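PDB 6EO5: PpBBE-like 1 D396N from Physcomitrella patens subsp. patens, which probably oxidises cellobiose with a flavin cofactor, as a berberine bridge enzyme-like oxidase of the VAO flavoprotein family, here in an engineered variant. Local coordinates for residues P221-K232 with S262-G273. Residues are numbered along the deposited sequence; the frame is centred on the assembly and turned at random.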
loop_
_atom_site.group_PDB
_atom_site.type_symbol
_atom_site.label_atom_id
_atom_site.label_comp_id
_atom_site.label_asym_id
_atom_site.label_seq_id
_atom_site.Cartn_x
_atom_site.Cartn_y
_atom_site.Cartn_z
ATOM N N PRO A 221 -14.428 6.179 -21.194
ATOM C CA PRO A 221 -13.072 5.770 -21.572
ATOM C C PRO A 221 -12.030 6.530 -20.777
ATOM O O PRO A 221 -12.247 7.665 -20.353
ATOM C CB PRO A 221 -12.987 6.136 -23.060
ATOM C CG PRO A 221 -14.419 6.276 -23.512
ATOM C CD PRO A 221 -15.174 6.762 -22.327
ATOM N N VAL A 222 -10.873 5.889 -20.596
ATOM C CA VAL A 222 -9.709 6.497 -19.973
ATOM C C VAL A 222 -8.527 6.336 -20.922
ATOM O O VAL A 222 -8.605 5.638 -21.932
ATOM C CB VAL A 222 -9.396 5.887 -18.593
ATOM C CG1 VAL A 222 -10.636 5.956 -17.694
ATOM C CG2 VAL A 222 -8.893 4.455 -18.743
ATOM N N THR A 223 -7.421 6.999 -20.585
ATOM C CA THR A 223 -6.244 7.039 -21.442
ATOM C C THR A 223 -4.990 6.748 -20.629
ATOM O O THR A 223 -4.731 7.388 -19.601
ATOM C CB THR A 223 -6.114 8.396 -22.138
ATOM O OG1 THR A 223 -7.308 8.661 -22.877
ATOM C CG2 THR A 223 -4.920 8.400 -23.083
ATOM N N HIS A 224 -4.212 5.788 -21.101
ATOM C CA HIS A 224 -2.973 5.382 -20.468
ATOM C C HIS A 224 -1.807 5.930 -21.282
ATOM O O HIS A 224 -1.796 5.814 -22.510
ATOM C CB HIS A 224 -2.914 3.854 -20.369
ATOM C CG HIS A 224 -1.583 3.330 -19.941
ATOM N ND1 HIS A 224 -0.682 2.777 -20.826
ATOM C CD2 HIS A 224 -0.991 3.287 -18.725
ATOM C CE1 HIS A 224 0.406 2.412 -20.171
ATOM N NE2 HIS A 224 0.245 2.711 -18.895
ATOM N N PHE A 225 -0.834 6.538 -20.611
ATOM C CA PHE A 225 0.350 7.032 -21.296
ATOM C C PHE A 225 1.603 6.603 -20.548
ATOM O O PHE A 225 1.588 6.429 -19.326
ATOM C CB PHE A 225 0.335 8.557 -21.456
ATOM C CG PHE A 225 0.222 9.320 -20.161
ATOM C CD1 PHE A 225 -1.026 9.598 -19.615
ATOM C CD2 PHE A 225 1.362 9.799 -19.515
ATOM C CE1 PHE A 225 -1.141 10.324 -18.440
ATOM C CE2 PHE A 225 1.263 10.524 -18.328
ATOM C CZ PHE A 225 0.008 10.790 -17.791
ATOM N N LYS A 226 2.687 6.426 -21.301
ATOM C CA LYS A 226 3.979 6.117 -20.712
ATOM C C LYS A 226 5.064 6.594 -21.666
ATOM O O LYS A 226 5.055 6.245 -22.852
ATOM C CB LYS A 226 4.106 4.622 -20.421
ATOM C CG LYS A 226 5.417 4.201 -19.773
ATOM C CD LYS A 226 5.258 2.858 -19.071
ATOM C CE LYS A 226 6.592 2.313 -18.579
ATOM N NZ LYS A 226 6.409 1.113 -17.718
ATOM N N TYR A 227 5.969 7.422 -21.152
ATOM C CA TYR A 227 7.098 7.944 -21.914
ATOM C C TYR A 227 8.365 7.445 -21.241
ATOM O O TYR A 227 8.583 7.708 -20.054
ATOM C CB TYR A 227 7.065 9.475 -21.983
ATOM C CG TYR A 227 5.713 10.016 -22.392
ATOM C CD1 TYR A 227 5.243 9.861 -23.695
ATOM C CD2 TYR A 227 4.891 10.656 -21.476
ATOM C CE1 TYR A 227 4.001 10.336 -24.071
ATOM C CE2 TYR A 227 3.643 11.139 -21.847
ATOM C CZ TYR A 227 3.206 10.975 -23.151
ATOM O OH TYR A 227 1.972 11.453 -23.532
ATOM N N ARG A 228 9.202 6.742 -22.004
ATOM C CA ARG A 228 10.284 5.930 -21.470
ATOM C C ARG A 228 11.603 6.294 -22.146
ATOM O O ARG A 228 11.625 6.636 -23.331
ATOM C CB ARG A 228 9.937 4.444 -21.677
ATOM C CG ARG A 228 10.901 3.483 -21.088
ATOM C CD ARG A 228 10.287 2.095 -20.976
ATOM N NE ARG A 228 11.284 1.158 -20.446
ATOM C CZ ARG A 228 11.008 -0.056 -19.978
ATOM N NH1 ARG A 228 9.747 -0.496 -19.954
ATOM N NH2 ARG A 228 11.997 -0.822 -19.523
ATOM N N TRP A 229 12.699 6.240 -21.383
ATOM C CA TRP A 229 14.050 6.485 -21.886
ATOM C C TRP A 229 15.011 5.461 -21.300
ATOM O O TRP A 229 14.749 4.852 -20.261
ATOM C CB TRP A 229 14.608 7.861 -21.511
ATOM C CG TRP A 229 13.987 9.061 -22.118
ATOM C CD1 TRP A 229 14.470 9.793 -23.171
ATOM C CD2 TRP A 229 12.807 9.737 -21.668
ATOM N NE1 TRP A 229 13.647 10.863 -23.417
ATOM C CE2 TRP A 229 12.619 10.853 -22.511
ATOM C CE3 TRP A 229 11.882 9.498 -20.647
ATOM C CZ2 TRP A 229 11.552 11.730 -22.358
ATOM C CZ3 TRP A 229 10.820 10.366 -20.501
ATOM C CH2 TRP A 229 10.661 11.469 -21.356
ATOM N N ASN A 230 16.162 5.312 -21.959
ATOM C CA ASN A 230 17.214 4.418 -21.496
ATOM C C ASN A 230 18.537 5.113 -21.801
ATOM O O ASN A 230 19.185 4.856 -22.815
ATOM C CB ASN A 230 17.136 3.044 -22.141
ATOM C CG ASN A 230 18.135 2.062 -21.532
ATOM O OD1 ASN A 230 18.704 2.306 -20.458
ATOM N ND2 ASN A 230 18.350 0.947 -22.214
ATOM N N ASP A 231 18.932 6.000 -20.895
ATOM C CA ASP A 231 20.069 6.879 -21.097
ATOM C C ASP A 231 20.420 7.514 -19.757
ATOM O O ASP A 231 19.658 8.338 -19.241
ATOM C CB ASP A 231 19.733 7.940 -22.145
ATOM C CG ASP A 231 20.938 8.765 -22.569
ATOM O OD1 ASP A 231 21.982 8.752 -21.876
ATOM O OD2 ASP A 231 20.826 9.451 -23.613
ATOM N N LYS A 232 21.555 7.124 -19.173
ATOM C CA LYS A 232 21.968 7.697 -17.896
ATOM C C LYS A 232 22.094 9.214 -17.955
ATOM O O LYS A 232 22.025 9.868 -16.909
ATOM C CB LYS A 232 23.299 7.086 -17.457
ATOM C CG LYS A 232 23.184 6.015 -16.384
ATOM C CD LYS A 232 24.223 4.915 -16.601
ATOM C CE LYS A 232 24.469 4.121 -15.321
ATOM N NZ LYS A 232 25.281 2.888 -15.562
ATOM N N SER A 262 20.434 1.472 -13.931
ATOM C CA SER A 262 20.823 1.094 -15.284
ATOM C C SER A 262 20.596 2.207 -16.298
ATOM O O SER A 262 21.010 2.063 -17.449
ATOM C CB SER A 262 20.059 -0.154 -15.728
ATOM O OG SER A 262 18.739 0.166 -16.135
ATOM N N GLY A 263 19.941 3.294 -15.910
ATOM C CA GLY A 263 19.694 4.415 -16.793
ATOM C C GLY A 263 18.264 4.544 -17.280
ATOM O O GLY A 263 17.938 5.562 -17.905
ATOM N N VAL A 264 17.404 3.556 -17.033
ATOM C CA VAL A 264 16.007 3.662 -17.436
ATOM C C VAL A 264 15.318 4.748 -16.621
ATOM O O VAL A 264 15.587 4.916 -15.422
ATOM C CB VAL A 264 15.303 2.305 -17.267
ATOM C CG1 VAL A 264 13.828 2.410 -17.629
ATOM C CG2 VAL A 264 15.992 1.251 -18.109
ATOM N N SER A 265 14.435 5.506 -17.272
ATOM C CA SER A 265 13.521 6.407 -16.577
ATOM C C SER A 265 12.242 6.544 -17.393
ATOM O O SER A 265 12.262 6.440 -18.624
ATOM C CB SER A 265 14.141 7.791 -16.335
ATOM O OG SER A 265 14.381 8.463 -17.557
ATOM N N TRP A 266 11.123 6.778 -16.704
ATOM C CA TRP A 266 9.875 6.960 -17.433
ATOM C C TRP A 266 8.878 7.761 -16.610
ATOM O O TRP A 266 9.005 7.893 -15.391
ATOM C CB TRP A 266 9.257 5.619 -17.864
ATOM C CG TRP A 266 8.682 4.720 -16.775
ATOM C CD1 TRP A 266 7.618 4.987 -15.944
ATOM C CD2 TRP A 266 9.101 3.379 -16.462
ATOM N NE1 TRP A 266 7.376 3.907 -15.121
ATOM C CE2 TRP A 266 8.268 2.908 -15.425
ATOM C CE3 TRP A 266 10.099 2.529 -16.965
ATOM C CZ2 TRP A 266 8.413 1.635 -14.878
ATOM C CZ3 TRP A 266 10.233 1.264 -16.420
ATOM C CH2 TRP A 266 9.399 0.834 -15.389
ATOM N N LEU A 267 7.895 8.316 -17.312
ATOM C CA LEU A 267 6.693 8.861 -16.702
ATOM C C LEU A 267 5.539 7.991 -17.162
ATOM O O LEU A 267 5.362 7.790 -18.364
ATOM C CB LEU A 267 6.461 10.317 -17.105
ATOM C CG LEU A 267 5.150 10.919 -16.606
ATOM C CD1 LEU A 267 5.102 10.911 -15.086
ATOM C CD2 LEU A 267 4.958 12.324 -17.142
ATOM N N GLU A 268 4.785 7.445 -16.217
ATOM C CA GLU A 268 3.613 6.641 -16.526
ATOM C C GLU A 268 2.388 7.240 -15.846
ATOM O O GLU A 268 2.478 7.728 -14.716
ATOM C CB GLU A 268 3.805 5.187 -16.096
ATOM C CG GLU A 268 2.639 4.310 -16.508
ATOM C CD GLU A 268 2.801 2.856 -16.119
ATOM O OE1 GLU A 268 3.742 2.549 -15.347
ATOM O OE2 GLU A 268 1.975 2.028 -16.593
ATOM N N GLY A 269 1.241 7.210 -16.529
ATOM C CA GLY A 269 0.070 7.843 -15.952
ATOM C C GLY A 269 -1.237 7.407 -16.576
ATOM O O GLY A 269 -1.283 6.799 -17.645
ATOM N N THR A 270 -2.313 7.748 -15.877
ATOM C CA THR A 270 -3.669 7.465 -16.311
ATOM C C THR A 270 -4.469 8.758 -16.315
ATOM O O THR A 270 -4.469 9.496 -15.320
ATOM C CB THR A 270 -4.329 6.428 -15.400
ATOM O OG1 THR A 270 -3.588 5.199 -15.468
ATOM C CG2 THR A 270 -5.785 6.194 -15.824
ATOM N N TYR A 271 -5.143 9.024 -17.436
ATOM C CA TYR A 271 -5.970 10.214 -17.630
ATOM C C TYR A 271 -7.430 9.791 -17.708
ATOM O O TYR A 271 -7.802 8.973 -18.562
ATOM C CB TYR A 271 -5.553 10.962 -18.894
ATOM C CG TYR A 271 -6.496 12.058 -19.311
ATOM C CD1 TYR A 271 -6.979 12.977 -18.387
ATOM C CD2 TYR A 271 -6.894 12.190 -20.642
ATOM C CE1 TYR A 271 -7.850 13.990 -18.769
ATOM C CE2 TYR A 271 -7.766 13.204 -21.042
ATOM C CZ TYR A 271 -8.237 14.102 -20.104
ATOM O OH TYR A 271 -9.095 15.105 -20.499
ATOM N N LEU A 272 -8.249 10.330 -16.806
ATOM C CA LEU A 272 -9.689 10.061 -16.791
ATOM C C LEU A 272 -10.388 10.935 -17.840
ATOM O O LEU A 272 -11.082 11.909 -17.538
ATOM C CB LEU A 272 -10.254 10.297 -15.399
ATOM C CG LEU A 272 -9.681 9.402 -14.308
ATOM C CD1 LEU A 272 -10.183 9.855 -12.955
ATOM C CD2 LEU A 272 -10.059 7.965 -14.560
ATOM N N GLY A 273 -10.206 10.552 -19.096
ATOM C CA GLY A 273 -10.647 11.386 -20.195
ATOM C C GLY A 273 -10.299 10.733 -21.514
ATOM O O GLY A 273 -9.692 9.658 -21.563
HETATM O O HOH W 1 16.935 7.735 -18.669
#
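K226 and W266 meet because their first torsions bring them together: W266 CG sits between its backbone N and carbonyl carbon (chi1 70°), which turns the indole toward K226, while K226, its CG trans to the backbone N and the chain extended beyond, runs across to it. There K226 CE lies over the five-membered ring and NZ over the six-membered one, a cation-pi contact with NZ 3.5 Å from the ring centroid. R228 lies alongside W266, the indole's CZ3 over the centre of one guanidinium face at 3.9 Å from CZ. An alanine in place of W266 would probably leave the K226 ammonium without its aromatic seat and the R228 guanidinium freer to swing. K226 NZ also makes a long salt bridge of 3.8 Å to E268 OE1. The other carboxylate oxygen, E268 OE2, takes an almost straight hydrogen bond (170°) from H224 NE2 on its anti lone pair, 3.0 Å long and in the imidazole plane; the side chain of E268 is about 10 Å from the bound FAD. On the reverse face, G269 CA lies 3.8 Å from the centroid of the F225 ring, over its face (CH-pi), where a side chain would clash; L267 touches the ring's edge and packs against helices 235-246 and 279-288. Antiparallel pairing from T223–Y271 to N230–V264 makes strands 222-230 and 264-271 neighbours near one edge of the seven-stranded antiparallel sheet, consistent with the substrate-domain sheet of VAO-type flavoenzymes.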